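Local atomic coordinates of glycosyl hydrolase family 10 (Bacteroides intestinalis DSM 17393, PDB entry 4QPW), a protein that binds xylo-oligosaccharides through this carbohydrate-binding module, one part of a larger enzyme that probably hydrolyses the glycosidic bonds of xylan. Residues 8-12 against 13-17; 47-50 against 51-55. All blocks are in the same frame, centred on the assembly; numbering follows the deposited sequence.

Contact 1: residues 8-12 against 13-17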
loop_
_atom_site.group_PDB
_atom_site.type_symbol
_atom_site.label_atom_id
_atom_site.label_comp_id
_atom_site.label_asym_id
_atom_site.label_seq_id
_atom_site.Cartn_x
_atom_site.Cartn_y
_atom_site.Cartn_z
ATOM N N ILE A 8 6.545 -0.364 8.901
ATOM C CA ILE A 8 5.204 -0.645 9.655
ATOM C C ILE A 8 4.985 -2.121 9.367
ATOM O O ILE A 8 4.978 -2.593 8.179
ATOM C CB ILE A 8 4.099 0.250 9.180
ATOM C CG1 ILE A 8 2.826 0.124 10.023
ATOM C CG2 ILE A 8 3.762 0.258 7.702
ATOM C CD1 ILE A 8 2.970 0.764 11.393
ATOM N N ASP A 9 4.830 -2.938 10.404
ATOM C CA ASP A 9 4.695 -4.354 10.319
ATOM C C ASP A 9 3.322 -4.757 10.860
ATOM O O ASP A 9 3.076 -4.787 12.092
ATOM C CB ASP A 9 5.836 -5.056 11.045
ATOM C CG ASP A 9 5.703 -6.528 11.043
ATOM O OD1 ASP A 9 4.888 -7.122 10.314
ATOM O OD2 ASP A 9 6.491 -7.218 11.798
ATOM N N TYR A 10 2.380 -5.132 10.003
ATOM C CA TYR A 10 1.010 -5.441 10.354
ATOM C C TYR A 10 0.898 -6.835 10.990
ATOM O O TYR A 10 -0.173 -7.187 11.527
ATOM C CB TYR A 10 0.065 -5.315 9.200
ATOM C CG TYR A 10 -0.006 -3.883 8.688
ATOM C CD1 TYR A 10 -0.574 -2.869 9.458
ATOM C CD2 TYR A 10 0.487 -3.546 7.454
ATOM C CE1 TYR A 10 -0.619 -1.597 9.011
ATOM C CE2 TYR A 10 0.430 -2.221 7.003
ATOM C CZ TYR A 10 -0.125 -1.233 7.785
ATOM O OH TYR A 10 -0.231 0.059 7.345
ATOM N N SER A 11 2.015 -7.564 11.053
ATOM C CA SER A 11 2.104 -8.826 11.798
ATOM C C SER A 11 1.637 -8.538 13.149
ATOM O O SER A 11 0.998 -9.461 13.774
ATOM C CB SER A 11 3.572 -9.408 11.853
ATOM O OG SER A 11 4.215 -9.564 10.506
ATOM N N THR A 12 2.001 -7.423 13.771
ATOM C CA THR A 12 1.603 -6.968 15.031
ATOM C C THR A 12 0.868 -5.614 15.059
ATOM O O THR A 12 -0.050 -5.497 15.894
ATOM C CB THR A 12 2.797 -6.889 15.996
ATOM O OG1 THR A 12 3.782 -5.963 15.500
ATOM C CG2 THR A 12 3.515 -8.319 16.143
ATOM N N ALA A 13 1.249 -4.580 14.282
ATOM C CA ALA A 13 0.619 -3.251 14.319
ATOM C C ALA A 13 -0.822 -3.254 13.933
ATOM O O ALA A 13 -1.200 -3.998 13.001
ATOM C CB ALA A 13 1.326 -2.302 13.341
ATOM N N GLY A 14 -1.655 -2.439 14.562
ATOM C CA GLY A 14 -2.989 -2.160 14.057
ATOM C C GLY A 14 -2.977 -1.161 12.925
ATOM O O GLY A 14 -1.887 -0.868 12.379
ATOM N N TYR A 15 -4.126 -0.697 12.548
ATOM C CA TYR A 15 -4.295 0.208 11.448
ATOM C C TYR A 15 -5.021 1.457 11.823
ATOM O O TYR A 15 -6.205 1.399 12.244
ATOM C CB TYR A 15 -5.008 -0.466 10.233
ATOM C CG TYR A 15 -5.077 0.378 9.007
ATOM C CD1 TYR A 15 -3.931 0.618 8.254
ATOM C CD2 TYR A 15 -6.217 0.981 8.598
ATOM C CE1 TYR A 15 -3.940 1.378 7.089
ATOM C CE2 TYR A 15 -6.265 1.753 7.478
ATOM C CZ TYR A 15 -5.129 1.962 6.710
ATOM O OH TYR A 15 -5.250 2.754 5.570
ATOM N N SER A 16 -4.390 2.611 11.658
ATOM C CA SER A 16 -4.967 3.886 11.990
ATOM C C SER A 16 -4.777 4.905 10.875
ATOM O O SER A 16 -5.127 6.093 11.028
ATOM C CB SER A 16 -4.355 4.464 13.274
ATOM O OG SER A 16 -4.626 3.660 14.408
ATOM N N PHE A 17 -4.279 4.542 9.698
ATOM C CA PHE A 17 -3.919 5.510 8.674
ATOM C C PHE A 17 -5.125 6.018 7.874
ATOM O O PHE A 17 -6.216 5.392 7.894
ATOM C CB PHE A 17 -2.873 4.944 7.737
ATOM C CG PHE A 17 -1.517 4.623 8.362
ATOM C CD1 PHE A 17 -0.874 5.532 9.189
ATOM C CD2 PHE A 17 -0.879 3.429 8.078
ATOM C CE1 PHE A 17 0.367 5.228 9.700
ATOM C CE2 PHE A 17 0.371 3.159 8.608
ATOM C CZ PHE A 17 1.000 4.051 9.429
#

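Contact 2: residues 47-50 against 51-55. With XYP (beta-D-xylopyranose), chain B; XYP (beta-D-xylopyranose), chain C.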
loop_
_atom_site.group_PDB
_atom_site.type_symbol
_atom_site.label_atom_id
_atom_site.label_comp_id
_atom_site.label_asym_id
_atom_site.label_seq_id
_atom_site.Cartn_x
_atom_site.Cartn_y
_atom_site.Cartn_z
ATOM N N ALA A 47 -16.372 -4.149 -8.010
ATOM C CA ALA A 47 -15.351 -3.210 -8.500
ATOM C C ALA A 47 -15.862 -1.831 -8.491
ATOM O O ALA A 47 -17.083 -1.571 -8.905
ATOM C CB ALA A 47 -14.930 -3.592 -9.903
ATOM N N ALA A 48 -15.111 -0.842 -8.107
ATOM C CA ALA A 48 -15.481 0.528 -8.254
ATOM C C ALA A 48 -15.341 0.934 -9.730
ATOM O O ALA A 48 -14.629 0.295 -10.492
ATOM C CB ALA A 48 -14.558 1.423 -7.383
ATOM N N SER A 49 -15.871 2.094 -10.080
ATOM C CA SER A 49 -15.734 2.590 -11.475
ATOM C C SER A 49 -14.415 3.182 -11.755
ATOM O O SER A 49 -14.035 3.374 -12.944
ATOM C CB SER A 49 -16.891 3.626 -11.761
ATOM O OG SER A 49 -16.842 4.654 -10.875
ATOM N N GLN A 50 -13.669 3.620 -10.713
ATOM C CA GLN A 50 -12.326 4.166 -10.853
ATOM C C GLN A 50 -11.407 3.483 -9.827
ATOM O O GLN A 50 -11.788 3.272 -8.680
ATOM C CB GLN A 50 -12.283 5.684 -10.661
ATOM C CG GLN A 50 -13.350 6.455 -11.499
ATOM C CD GLN A 50 -12.932 7.848 -11.930
ATOM O OE1 GLN A 50 -11.752 8.117 -12.243
ATOM N NE2 GLN A 50 -13.905 8.787 -11.891
ATOM N N ASN A 51 -10.151 3.338 -10.194
ATOM C CA ASN A 51 -9.208 2.713 -9.224
ATOM C C ASN A 51 -9.027 3.573 -7.994
ATOM O O ASN A 51 -8.862 2.961 -6.902
ATOM C CB ASN A 51 -7.933 2.355 -9.934
ATOM C CG ASN A 51 -7.187 1.191 -9.247
ATOM O OD1 ASN A 51 -7.635 0.075 -9.031
ATOM N ND2 ASN A 51 -5.958 1.549 -8.825
ATOM N N HIS A 52 -9.034 4.867 -8.043
ATOM C CA HIS A 52 -8.824 5.645 -6.836
ATOM C C HIS A 52 -10.019 5.678 -5.937
ATOM O O HIS A 52 -9.880 6.241 -4.845
ATOM C CB HIS A 52 -8.372 7.059 -7.154
ATOM C CG HIS A 52 -9.435 7.995 -7.706
ATOM N ND1 HIS A 52 -10.179 8.886 -6.964
ATOM C CD2 HIS A 52 -9.851 8.100 -8.970
ATOM C CE1 HIS A 52 -11.040 9.529 -7.789
ATOM N NE2 HIS A 52 -10.818 9.080 -8.997
ATOM N N PHE A 53 -11.157 5.101 -6.343
ATOM C CA PHE A 53 -12.279 5.096 -5.443
ATOM C C PHE A 53 -12.127 4.168 -4.267
ATOM O O PHE A 53 -12.938 4.184 -3.353
ATOM C CB PHE A 53 -13.526 4.662 -6.263
ATOM C CG PHE A 53 -14.193 5.794 -7.030
ATOM C CD1 PHE A 53 -13.649 6.931 -7.266
ATOM C CD2 PHE A 53 -15.510 5.572 -7.498
ATOM C CE1 PHE A 53 -14.339 7.981 -8.004
ATOM C CE2 PHE A 53 -16.169 6.585 -8.261
ATOM C CZ PHE A 53 -15.631 7.745 -8.485
ATOM N N ILE A 54 -11.070 3.286 -4.234
ATOM C CA ILE A 54 -10.686 2.578 -2.996
ATOM C C ILE A 54 -9.216 2.918 -2.785
ATOM O O ILE A 54 -8.351 2.385 -3.537
ATOM C CB ILE A 54 -10.942 1.137 -3.054
ATOM C CG1 ILE A 54 -12.430 0.832 -3.364
ATOM C CG2 ILE A 54 -10.533 0.494 -1.728
ATOM C CD1 ILE A 54 -12.744 -0.621 -3.516
ATOM N N GLN A 55 -8.952 3.877 -1.913
ATOM C CA GLN A 55 -7.555 4.392 -1.712
ATOM C C GLN A 55 -7.260 4.504 -0.261
ATOM O O GLN A 55 -8.154 4.762 0.578
ATOM C CB GLN A 55 -7.351 5.704 -2.463
ATOM C CG GLN A 55 -8.225 6.851 -1.958
ATOM C CD GLN A 55 -7.959 8.147 -2.671
ATOM O OE1 GLN A 55 -6.857 8.419 -3.153
ATOM N NE2 GLN A 55 -9.007 8.979 -2.798
HETATM C C1 XYP B . -7.558 11.940 -5.134
HETATM C C2 XYP B . -6.895 10.658 -5.551
HETATM C C3 XYP B . -6.287 10.767 -6.941
HETATM C C4 XYP B . -7.389 11.255 -7.916
HETATM C C5 XYP B . -8.045 12.460 -7.352
HETATM O O2 XYP B . -5.841 10.335 -4.642
HETATM O O3 XYP B . -5.759 9.467 -7.336
HETATM O O4 XYP B . -6.745 11.493 -9.175
HETATM O O5 XYP B . -8.647 12.211 -6.098
HETATM C C1 XYP C . -7.653 13.987 -0.561
HETATM C C2 XYP C . -9.150 13.697 -0.847
HETATM C C3 XYP C . -9.157 12.620 -1.907
HETATM C C4 XYP C . -8.263 12.905 -3.062
HETATM C C5 XYP C . -6.854 13.217 -2.595
HETATM O O2 XYP C . -9.878 13.307 0.308
HETATM O O3 XYP C . -10.515 12.375 -2.391
HETATM O O4 XYP C . -8.185 11.734 -3.907
HETATM O O5 XYP C . -6.896 14.324 -1.667
#

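Contact 1: residues 8-12 against 13-17
I8, Y10, A13 and F17 form the apolar centre of this local contact, where the chain leaves a strand and turns back on itself. The CD1 methyl of I8 rests on CB of A13 at 4.0 Å. With CG1 of I8 anti to the backbone N (chi1 -173°), that branch extends to meet the edge of the F17 ring, its CG1 lying 4.2 Å from CE2 of F17. The Y10 ring crosses Y15 and F17 obliquely: its CE1 lies 4.1 Å from CD1 of Y15, and its hydroxyl OH sits near the plane of the F17 ring, at its edge, 3.4 Å from CE2 of F17. The carbonyl oxygens of A13 and G14 line the edge of the Y10 ring, CE1 of Y10 being 3.7 Å from O of G14. An alanine in place of Y10 removes ring and hydroxyl, which would probably leave the T58 carbonyl, hydrogen-bonded to that hydroxyl, without its mate and open a gap beside Y15 and F17.

Further out the turn is closed by its backbone. A13 N donates to D9 O over 2.9 Å, nearly straight at 164°, making an alpha-turn. At the polar edge, OD1 of D9 is gripped twice: S11 N reaches it from above the carboxylate plane at 3.0 Å, an Asx turn, while S11 OG donates to the syn lone pair of D9 OD1. K33 NZ bonds to the carbonyls of both Y10 and A13.

I8 and Y10 pair through their backbones with V137 and K135 of strand 130-141. Y10 and Y15 both lean on L40 of strand 39-44; Y15 and F17 touch strand 54-57, where the Y15 hydroxyl bonds to H57 O, so the loop spans both sheets of the beta-sandwich.

Contact 2: residues 47-50 against 51-55
The imidazole of H52 has Q50 at its edge, with a sugar over one face and F53 over the other. Over the centre of the first face, 3.8 Å above the plane, lies C4 of the chain B xylose; on the opposite face CD1 of F53 sits nearer the rim. The edge is met by OE1 of Q50, whose amide runs alongside H52 with its plane turned 81° from that of the imidazole.

Q50 also lies over the F53 ring. Its CG makes a CH-pi contact 4.1 Å from the F53 centroid, only 17° off the ring normal, and CB approaches the same ring nearer its rim. A48 braces the base of F53, CB to CB at 3.6 Å, and OG of S49 comes obliquely to the F53 ring, 3.3 Å from CE2, while hydrogen-bonding to E24. In the backbone, F53 N donates to Q50 O over 3.0 Å from well above the carbonyl plane, closing the turn that enters the short 3-10 segment 51-53.

Q55 uses both ends of its amide on the glycan. OE1 accepts from O2 of the chain B xylose at 2.6 Å, and NE2 donates to O4 of the chain C xylose at 3.1 Å, bridging two adjacent sugars. A CG held between the backbone N and carbonyl carbon (chi1 64°), with an extended chain beyond, carries the amide out to them.

E20 and Q124 also hydrogen-bond to the glycan. Strand 54-57 joins E20 of strand 19-21 through backbone bonds at Q55, and the Q55 side chain touches M122 of strand 120-124, within the five-stranded sheet of the module.

Overall arrangement
From the N terminus, strand 3-9 runs at the side of strand 130-141 and ends in contact 1, which closes the turn leading toward strand 19-21 and so passes from one sheet of the beta-sandwich to the other. The chain then builds strands 29-31, 33-34 and 39-44 before contact 2 closes the loop that returns it to the glycan-binding sheet at strand 54-57. The two contacts are in series, neither nested nor crossed, with centres about 23 Å apart. Strand 54-57 connects them: its start at contact 2 faces the xylose residues, while H57 at its end packs against contact 1.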